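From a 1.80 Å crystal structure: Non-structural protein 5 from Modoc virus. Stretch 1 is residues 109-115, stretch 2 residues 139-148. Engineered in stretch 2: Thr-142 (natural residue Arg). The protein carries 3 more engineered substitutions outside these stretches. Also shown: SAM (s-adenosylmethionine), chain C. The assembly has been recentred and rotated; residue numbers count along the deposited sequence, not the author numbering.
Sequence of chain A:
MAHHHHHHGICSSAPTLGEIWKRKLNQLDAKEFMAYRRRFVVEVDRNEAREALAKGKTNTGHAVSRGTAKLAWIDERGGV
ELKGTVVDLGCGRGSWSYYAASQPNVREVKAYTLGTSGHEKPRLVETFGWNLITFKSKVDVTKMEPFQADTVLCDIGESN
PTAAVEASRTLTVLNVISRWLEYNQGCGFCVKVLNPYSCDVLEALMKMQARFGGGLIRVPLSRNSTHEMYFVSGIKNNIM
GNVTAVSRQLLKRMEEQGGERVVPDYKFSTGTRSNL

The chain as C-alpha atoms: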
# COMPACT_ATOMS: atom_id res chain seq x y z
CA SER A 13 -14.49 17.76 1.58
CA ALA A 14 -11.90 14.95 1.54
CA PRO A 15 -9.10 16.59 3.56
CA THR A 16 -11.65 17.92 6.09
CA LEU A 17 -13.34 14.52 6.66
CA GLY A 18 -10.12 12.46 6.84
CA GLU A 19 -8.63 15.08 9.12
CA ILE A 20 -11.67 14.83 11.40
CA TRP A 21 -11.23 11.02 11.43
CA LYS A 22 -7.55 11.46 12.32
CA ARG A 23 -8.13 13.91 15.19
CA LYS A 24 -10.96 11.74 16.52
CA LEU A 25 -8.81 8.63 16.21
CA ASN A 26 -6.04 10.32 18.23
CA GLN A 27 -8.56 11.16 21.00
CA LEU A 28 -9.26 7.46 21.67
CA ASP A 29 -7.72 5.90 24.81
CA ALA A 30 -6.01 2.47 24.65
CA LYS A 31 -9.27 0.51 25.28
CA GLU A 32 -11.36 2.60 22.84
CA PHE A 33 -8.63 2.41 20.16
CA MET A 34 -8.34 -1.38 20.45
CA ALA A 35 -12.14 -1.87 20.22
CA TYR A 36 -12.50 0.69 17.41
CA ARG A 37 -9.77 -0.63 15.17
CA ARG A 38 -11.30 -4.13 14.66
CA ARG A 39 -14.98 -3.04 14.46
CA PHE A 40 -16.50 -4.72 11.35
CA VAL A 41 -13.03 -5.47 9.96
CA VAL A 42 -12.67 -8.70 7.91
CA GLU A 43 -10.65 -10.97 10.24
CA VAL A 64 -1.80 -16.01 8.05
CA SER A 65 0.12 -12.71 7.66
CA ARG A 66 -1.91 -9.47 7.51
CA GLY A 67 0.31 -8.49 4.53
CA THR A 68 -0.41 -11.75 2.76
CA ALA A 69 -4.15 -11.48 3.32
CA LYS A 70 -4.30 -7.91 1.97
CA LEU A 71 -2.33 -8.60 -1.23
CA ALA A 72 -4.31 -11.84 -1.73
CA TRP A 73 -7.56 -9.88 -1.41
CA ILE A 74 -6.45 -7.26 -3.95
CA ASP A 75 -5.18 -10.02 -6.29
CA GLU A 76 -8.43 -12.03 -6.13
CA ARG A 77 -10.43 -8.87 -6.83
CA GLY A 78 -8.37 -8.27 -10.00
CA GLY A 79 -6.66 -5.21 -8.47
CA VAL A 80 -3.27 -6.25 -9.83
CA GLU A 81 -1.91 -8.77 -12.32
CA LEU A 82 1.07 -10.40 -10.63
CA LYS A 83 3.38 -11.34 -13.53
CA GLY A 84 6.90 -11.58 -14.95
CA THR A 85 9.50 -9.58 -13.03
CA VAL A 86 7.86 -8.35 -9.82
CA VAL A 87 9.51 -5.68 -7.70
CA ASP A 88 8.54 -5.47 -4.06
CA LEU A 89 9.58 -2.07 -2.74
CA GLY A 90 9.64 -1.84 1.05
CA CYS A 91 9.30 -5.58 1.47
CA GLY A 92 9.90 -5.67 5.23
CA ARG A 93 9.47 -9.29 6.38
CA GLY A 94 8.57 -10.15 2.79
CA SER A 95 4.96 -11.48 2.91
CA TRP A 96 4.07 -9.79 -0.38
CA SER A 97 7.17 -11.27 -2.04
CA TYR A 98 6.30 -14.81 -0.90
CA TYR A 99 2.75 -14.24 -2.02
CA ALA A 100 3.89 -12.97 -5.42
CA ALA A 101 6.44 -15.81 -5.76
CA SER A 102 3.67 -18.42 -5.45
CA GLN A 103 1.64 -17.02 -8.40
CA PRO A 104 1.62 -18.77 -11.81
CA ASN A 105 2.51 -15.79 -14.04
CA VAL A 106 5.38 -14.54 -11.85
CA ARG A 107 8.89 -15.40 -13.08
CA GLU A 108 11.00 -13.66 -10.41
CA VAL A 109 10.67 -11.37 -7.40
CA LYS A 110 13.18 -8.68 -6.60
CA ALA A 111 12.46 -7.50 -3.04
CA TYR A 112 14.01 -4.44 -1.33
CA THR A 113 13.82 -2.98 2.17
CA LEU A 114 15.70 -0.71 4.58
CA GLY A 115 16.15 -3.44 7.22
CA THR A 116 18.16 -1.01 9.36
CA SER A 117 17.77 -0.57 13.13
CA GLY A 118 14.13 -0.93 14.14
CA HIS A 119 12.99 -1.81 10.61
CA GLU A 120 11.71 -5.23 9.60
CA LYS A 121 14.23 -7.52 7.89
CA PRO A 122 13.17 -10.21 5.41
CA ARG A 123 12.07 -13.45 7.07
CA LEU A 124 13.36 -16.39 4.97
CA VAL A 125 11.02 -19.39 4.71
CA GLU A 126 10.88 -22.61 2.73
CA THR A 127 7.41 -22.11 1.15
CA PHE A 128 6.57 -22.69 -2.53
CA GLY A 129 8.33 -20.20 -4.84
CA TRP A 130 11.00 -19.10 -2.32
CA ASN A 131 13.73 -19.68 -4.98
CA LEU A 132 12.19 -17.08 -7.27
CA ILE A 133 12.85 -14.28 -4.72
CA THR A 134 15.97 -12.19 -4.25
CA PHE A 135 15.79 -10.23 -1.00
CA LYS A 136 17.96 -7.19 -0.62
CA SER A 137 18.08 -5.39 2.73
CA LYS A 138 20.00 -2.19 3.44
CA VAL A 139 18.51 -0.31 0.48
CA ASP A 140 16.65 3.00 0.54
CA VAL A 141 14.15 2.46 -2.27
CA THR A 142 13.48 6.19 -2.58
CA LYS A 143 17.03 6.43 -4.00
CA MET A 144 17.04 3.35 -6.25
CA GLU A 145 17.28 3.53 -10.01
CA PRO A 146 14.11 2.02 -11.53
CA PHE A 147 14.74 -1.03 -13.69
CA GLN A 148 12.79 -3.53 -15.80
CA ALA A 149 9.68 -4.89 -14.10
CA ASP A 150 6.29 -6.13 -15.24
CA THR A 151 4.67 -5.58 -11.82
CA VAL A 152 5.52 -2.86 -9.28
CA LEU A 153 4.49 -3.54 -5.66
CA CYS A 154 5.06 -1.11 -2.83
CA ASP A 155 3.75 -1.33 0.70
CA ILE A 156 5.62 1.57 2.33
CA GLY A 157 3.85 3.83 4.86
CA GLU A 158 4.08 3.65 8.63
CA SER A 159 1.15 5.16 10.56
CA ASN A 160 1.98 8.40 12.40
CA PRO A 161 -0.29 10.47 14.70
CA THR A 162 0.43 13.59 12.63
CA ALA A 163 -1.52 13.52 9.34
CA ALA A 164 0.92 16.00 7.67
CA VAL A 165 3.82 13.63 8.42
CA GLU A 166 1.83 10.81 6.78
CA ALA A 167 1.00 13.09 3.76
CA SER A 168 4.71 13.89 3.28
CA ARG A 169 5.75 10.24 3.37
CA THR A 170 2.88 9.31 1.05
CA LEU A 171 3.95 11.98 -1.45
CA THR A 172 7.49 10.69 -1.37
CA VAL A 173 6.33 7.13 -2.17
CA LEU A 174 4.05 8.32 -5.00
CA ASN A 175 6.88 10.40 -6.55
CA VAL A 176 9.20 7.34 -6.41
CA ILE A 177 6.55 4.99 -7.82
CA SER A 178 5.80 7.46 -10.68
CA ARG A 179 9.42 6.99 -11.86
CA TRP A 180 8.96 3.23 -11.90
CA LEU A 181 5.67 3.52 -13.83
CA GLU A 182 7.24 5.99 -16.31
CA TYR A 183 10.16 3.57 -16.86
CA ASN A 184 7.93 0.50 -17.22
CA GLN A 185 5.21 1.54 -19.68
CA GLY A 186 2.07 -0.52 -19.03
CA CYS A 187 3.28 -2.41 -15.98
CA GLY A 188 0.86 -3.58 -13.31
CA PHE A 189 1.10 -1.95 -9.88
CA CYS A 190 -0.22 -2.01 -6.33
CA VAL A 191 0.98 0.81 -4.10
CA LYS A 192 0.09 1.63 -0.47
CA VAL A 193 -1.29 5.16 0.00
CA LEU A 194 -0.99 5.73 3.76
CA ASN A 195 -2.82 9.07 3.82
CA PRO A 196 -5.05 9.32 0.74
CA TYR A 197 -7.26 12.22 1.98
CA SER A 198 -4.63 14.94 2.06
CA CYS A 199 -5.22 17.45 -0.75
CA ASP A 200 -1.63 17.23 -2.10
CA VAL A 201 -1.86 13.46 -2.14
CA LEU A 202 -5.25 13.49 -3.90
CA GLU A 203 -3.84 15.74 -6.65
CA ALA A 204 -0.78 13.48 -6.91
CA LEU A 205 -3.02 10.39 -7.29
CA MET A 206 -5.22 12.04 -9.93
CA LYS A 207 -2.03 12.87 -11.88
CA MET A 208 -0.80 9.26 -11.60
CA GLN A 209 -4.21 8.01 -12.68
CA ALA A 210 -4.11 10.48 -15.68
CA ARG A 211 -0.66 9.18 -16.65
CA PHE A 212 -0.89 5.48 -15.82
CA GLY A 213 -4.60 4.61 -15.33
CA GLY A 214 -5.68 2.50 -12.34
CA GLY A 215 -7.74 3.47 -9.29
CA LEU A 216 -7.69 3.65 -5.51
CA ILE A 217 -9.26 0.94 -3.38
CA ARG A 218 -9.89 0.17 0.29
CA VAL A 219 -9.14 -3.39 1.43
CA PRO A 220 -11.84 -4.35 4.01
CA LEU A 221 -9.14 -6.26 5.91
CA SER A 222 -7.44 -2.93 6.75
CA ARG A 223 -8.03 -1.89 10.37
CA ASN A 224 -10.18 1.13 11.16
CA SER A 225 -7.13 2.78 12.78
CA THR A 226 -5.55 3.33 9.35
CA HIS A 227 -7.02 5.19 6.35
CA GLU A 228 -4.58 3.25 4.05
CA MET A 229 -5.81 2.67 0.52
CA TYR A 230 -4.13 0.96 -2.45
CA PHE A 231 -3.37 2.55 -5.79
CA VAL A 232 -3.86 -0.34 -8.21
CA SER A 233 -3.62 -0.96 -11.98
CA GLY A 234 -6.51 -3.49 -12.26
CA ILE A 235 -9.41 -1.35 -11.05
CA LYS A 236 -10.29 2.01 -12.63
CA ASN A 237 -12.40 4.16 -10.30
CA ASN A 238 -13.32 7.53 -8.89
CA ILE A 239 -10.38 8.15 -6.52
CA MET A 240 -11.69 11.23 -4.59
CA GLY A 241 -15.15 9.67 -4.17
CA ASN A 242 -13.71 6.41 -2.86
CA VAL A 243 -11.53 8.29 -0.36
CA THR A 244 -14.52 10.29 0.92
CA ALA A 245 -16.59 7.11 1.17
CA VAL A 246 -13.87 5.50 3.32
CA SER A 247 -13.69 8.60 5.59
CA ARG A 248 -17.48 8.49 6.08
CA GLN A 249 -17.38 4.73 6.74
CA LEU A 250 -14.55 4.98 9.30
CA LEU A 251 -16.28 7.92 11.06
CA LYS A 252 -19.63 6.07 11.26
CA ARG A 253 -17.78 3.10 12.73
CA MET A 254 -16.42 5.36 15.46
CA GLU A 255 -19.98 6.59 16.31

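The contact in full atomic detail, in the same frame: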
# COMPACT_ATOMS: atom_id res chain seq x y z
N VAL A 109 11.02 -12.46 -8.30
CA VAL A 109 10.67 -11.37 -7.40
C VAL A 109 11.95 -10.73 -6.87
O VAL A 109 12.80 -11.41 -6.31
CB VAL A 109 9.78 -11.86 -6.24
CG1 VAL A 109 9.37 -10.67 -5.35
CG2 VAL A 109 8.54 -12.53 -6.76
N LYS A 110 12.08 -9.45 -7.10
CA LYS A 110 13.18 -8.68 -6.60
C LYS A 110 12.61 -7.77 -5.50
O LYS A 110 11.83 -6.82 -5.76
CB LYS A 110 13.78 -7.88 -7.76
CG LYS A 110 14.33 -8.78 -8.89
CD LYS A 110 15.07 -7.91 -9.89
CE LYS A 110 15.67 -8.69 -11.05
NZ LYS A 110 16.32 -7.71 -12.03
N ALA A 111 13.00 -8.09 -4.27
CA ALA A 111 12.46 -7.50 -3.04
C ALA A 111 13.51 -6.63 -2.32
O ALA A 111 14.68 -7.01 -2.21
CB ALA A 111 11.97 -8.63 -2.13
N TYR A 112 13.09 -5.45 -1.88
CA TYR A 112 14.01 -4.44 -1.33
C TYR A 112 13.44 -3.82 -0.06
O TYR A 112 12.26 -3.48 -0.02
CB TYR A 112 14.29 -3.34 -2.38
CG TYR A 112 14.89 -3.89 -3.65
CD1 TYR A 112 16.27 -4.05 -3.77
CD2 TYR A 112 14.07 -4.29 -4.72
CE1 TYR A 112 16.83 -4.58 -4.94
CE2 TYR A 112 14.63 -4.82 -5.91
CZ TYR A 112 15.99 -4.96 -5.99
OH TYR A 112 16.56 -5.48 -7.14
N THR A 113 14.28 -3.66 0.96
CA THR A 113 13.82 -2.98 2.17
C THR A 113 14.99 -2.38 2.95
O THR A 113 16.15 -2.78 2.77
CB THR A 113 12.94 -3.94 3.03
OG1 THR A 113 12.04 -3.18 3.85
CG2 THR A 113 13.79 -4.93 3.85
N LEU A 114 14.69 -1.39 3.78
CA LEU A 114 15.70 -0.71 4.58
C LEU A 114 16.41 -1.69 5.52
O LEU A 114 17.62 -1.81 5.49
CB LEU A 114 15.07 0.39 5.40
CG LEU A 114 15.04 1.82 4.91
CD1 LEU A 114 14.59 2.63 6.11
CD2 LEU A 114 16.41 2.31 4.43
N GLY A 115 15.63 -2.36 6.38
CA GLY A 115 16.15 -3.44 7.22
C GLY A 115 17.19 -2.93 8.22
O GLY A 115 17.95 -3.71 8.77
N VAL A 139 18.75 -1.11 1.68
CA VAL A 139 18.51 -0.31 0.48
C VAL A 139 17.38 0.67 0.78
O VAL A 139 16.32 0.27 1.32
CB VAL A 139 18.09 -1.20 -0.76
CG1 VAL A 139 17.67 -0.34 -1.91
CG2 VAL A 139 19.25 -2.08 -1.21
N ASP A 140 17.64 1.94 0.48
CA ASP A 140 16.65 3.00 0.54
C ASP A 140 16.02 3.05 -0.85
O ASP A 140 16.64 3.53 -1.82
CB ASP A 140 17.30 4.33 0.89
CG ASP A 140 16.30 5.49 0.97
OD1 ASP A 140 15.09 5.31 0.59
OD2 ASP A 140 16.72 6.57 1.41
N VAL A 141 14.79 2.57 -0.95
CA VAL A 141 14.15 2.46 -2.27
C VAL A 141 13.83 3.81 -2.86
O VAL A 141 13.70 3.92 -4.07
CB VAL A 141 12.90 1.54 -2.29
CG1 VAL A 141 13.22 0.12 -1.77
CG2 VAL A 141 11.75 2.19 -1.55
N THR A 142 13.70 4.86 -2.04
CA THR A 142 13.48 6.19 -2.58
C THR A 142 14.66 6.72 -3.41
O THR A 142 14.53 7.74 -4.11
CB THR A 142 13.12 7.26 -1.50
OG1 THR A 142 14.28 7.56 -0.73
CG2 THR A 142 11.96 6.78 -0.59
N LYS A 143 15.80 6.03 -3.32
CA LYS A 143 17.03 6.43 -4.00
C LYS A 143 17.50 5.37 -5.01
O LYS A 143 18.63 5.41 -5.49
CB LYS A 143 18.14 6.71 -2.97
CG LYS A 143 17.76 7.69 -1.83
CD LYS A 143 17.80 9.14 -2.29
CE LYS A 143 17.20 10.07 -1.25
NZ LYS A 143 15.73 10.10 -1.40
N MET A 144 16.65 4.41 -5.33
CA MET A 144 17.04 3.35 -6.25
C MET A 144 16.64 3.73 -7.68
O MET A 144 15.57 4.31 -7.94
CB MET A 144 16.38 2.03 -5.83
CG MET A 144 17.03 0.69 -6.30
SD MET A 144 15.90 -0.70 -5.92
CE MET A 144 15.16 0.01 -4.52
N GLU A 145 17.53 3.41 -8.59
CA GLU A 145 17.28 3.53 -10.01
C GLU A 145 16.19 2.52 -10.42
O GLU A 145 16.32 1.31 -10.15
CB GLU A 145 18.61 3.25 -10.73
CG GLU A 145 18.53 3.09 -12.23
CD GLU A 145 18.53 4.41 -12.97
OE1 GLU A 145 18.66 4.37 -14.21
OE2 GLU A 145 18.40 5.47 -12.32
N PRO A 146 15.10 3.00 -11.05
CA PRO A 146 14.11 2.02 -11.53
C PRO A 146 14.78 1.13 -12.56
O PRO A 146 15.73 1.57 -13.24
CB PRO A 146 13.04 2.90 -12.22
CG PRO A 146 13.25 4.24 -11.67
CD PRO A 146 14.72 4.37 -11.42
N PHE A 147 14.31 -0.12 -12.64
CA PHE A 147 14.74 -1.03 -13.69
C PHE A 147 13.56 -1.80 -14.20
O PHE A 147 12.43 -1.58 -13.74
CB PHE A 147 15.83 -1.98 -13.17
CG PHE A 147 15.41 -2.78 -11.98
CD1 PHE A 147 14.52 -3.84 -12.11
CD2 PHE A 147 15.91 -2.47 -10.72
CE1 PHE A 147 14.13 -4.57 -11.02
CE2 PHE A 147 15.52 -3.21 -9.62
CZ PHE A 147 14.63 -4.26 -9.77
N GLN A 148 13.82 -2.72 -15.15
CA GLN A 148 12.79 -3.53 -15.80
C GLN A 148 11.93 -4.36 -14.84
O GLN A 148 12.43 -5.19 -14.08
CB GLN A 148 13.41 -4.43 -16.89
CG GLN A 148 12.47 -4.83 -18.04
CD GLN A 148 11.39 -5.84 -17.62
OE1 GLN A 148 11.68 -6.87 -16.99
NE2 GLN A 148 10.12 -5.52 -17.95
N SAM C . 4.29 -5.79 2.43
CA SAM C . 4.99 -6.05 3.74
C SAM C . 4.80 -7.50 4.17
O SAM C . 3.93 -8.19 3.61
OXT SAM C . 5.46 -8.03 5.08
CB SAM C . 4.45 -5.11 4.82
CG SAM C . 4.85 -3.65 4.62
SD SAM C . 6.48 -3.44 5.36
CE SAM C . 5.96 -3.08 7.07
C5' SAM C . 6.92 -1.75 4.88
C4' SAM C . 8.45 -1.68 4.93
O4' SAM C . 8.96 -0.64 4.14
C3' SAM C . 8.95 -1.43 6.35
O3' SAM C . 9.52 -2.62 6.81
C2' SAM C . 10.02 -0.35 6.21
O2' SAM C . 11.19 -0.76 6.86
C1' SAM C . 10.21 -0.30 4.69
N9 SAM C . 10.65 1.01 4.22
C8 SAM C . 10.18 2.24 4.62
N7 SAM C . 10.82 3.19 3.94
C5 SAM C . 11.71 2.58 3.12
C6 SAM C . 12.63 3.07 2.19
N6 SAM C . 12.80 4.37 2.00
N1 SAM C . 13.38 2.17 1.46
C2 SAM C . 13.25 0.82 1.65
N3 SAM C . 12.34 0.31 2.56
C4 SAM C . 11.60 1.20 3.28
O HOH W 1 14.73 -6.51 -14.07

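The most unusual feature is a sulfur set squarely over an aromatic ring. Met-144 SD lies 3.9 Å from the centroid of the Tyr-112 ring (its six carbons, CG to CZ), 7° off the ring normal. The polarizable sulfur thus rests on the ring face, and its nearest ring atom is Tyr-112 CD1 at 4.0 Å.

Tyr-112 is the hub of the contact. It belongs to the strand of the first stretch, and its CA-to-CB bond points toward the second stretch, which is mostly loop. Val-141 CG1 packs against Tyr-112 CB at 3.7 Å. Val-139 CG1 approaches Tyr-112 CD1 at 4.4 Å. Phe-147 CZ comes within 3.5 Å of Tyr-112 OH and 3.9 Å of Tyr-112 CE2. The contacts with Val-141, Val-139 and, through Tyr-112 CE2, Phe-147 are apolar. The second stretch covers 93 Å² of Tyr-112.

Lys-110, two residues earlier, also points toward the second stretch. Its extended chain runs along Phe-147, with Lys-110 CD 3.6 Å from Phe-147 CE1. Lys-110 NZ sits 4.5 Å from the centroid of the Phe-147 ring (CG to CZ), 33° off the normal. This is an off-centre cation-pi contact. The same amine donates to water 1 (Lys-110 NZ to water O, 2.9 Å), which donates to Gln-148 O (water O to Gln-148 O, 2.7 Å).

The backbones come close at the other end. Val-139 N donates to Thr-113 O at 3.3 Å, the only direct hydrogen bond between the stretches. Leu-114 N and Val-139 O are 3.4 Å apart, but the angle is poor for a hydrogen bond. Leu-114 CD2 reaches Asp-140 CA at 4.0 Å.

S-adenosylmethionine binds beside this junction. Its N6 donates to Asp-140 OD1 at 2.8 Å, and Val-141 N donates to its N1 at 2.8 Å. Asp-140 OD1 also accepts from OG1 of the engineered Thr-142 at 2.7 Å.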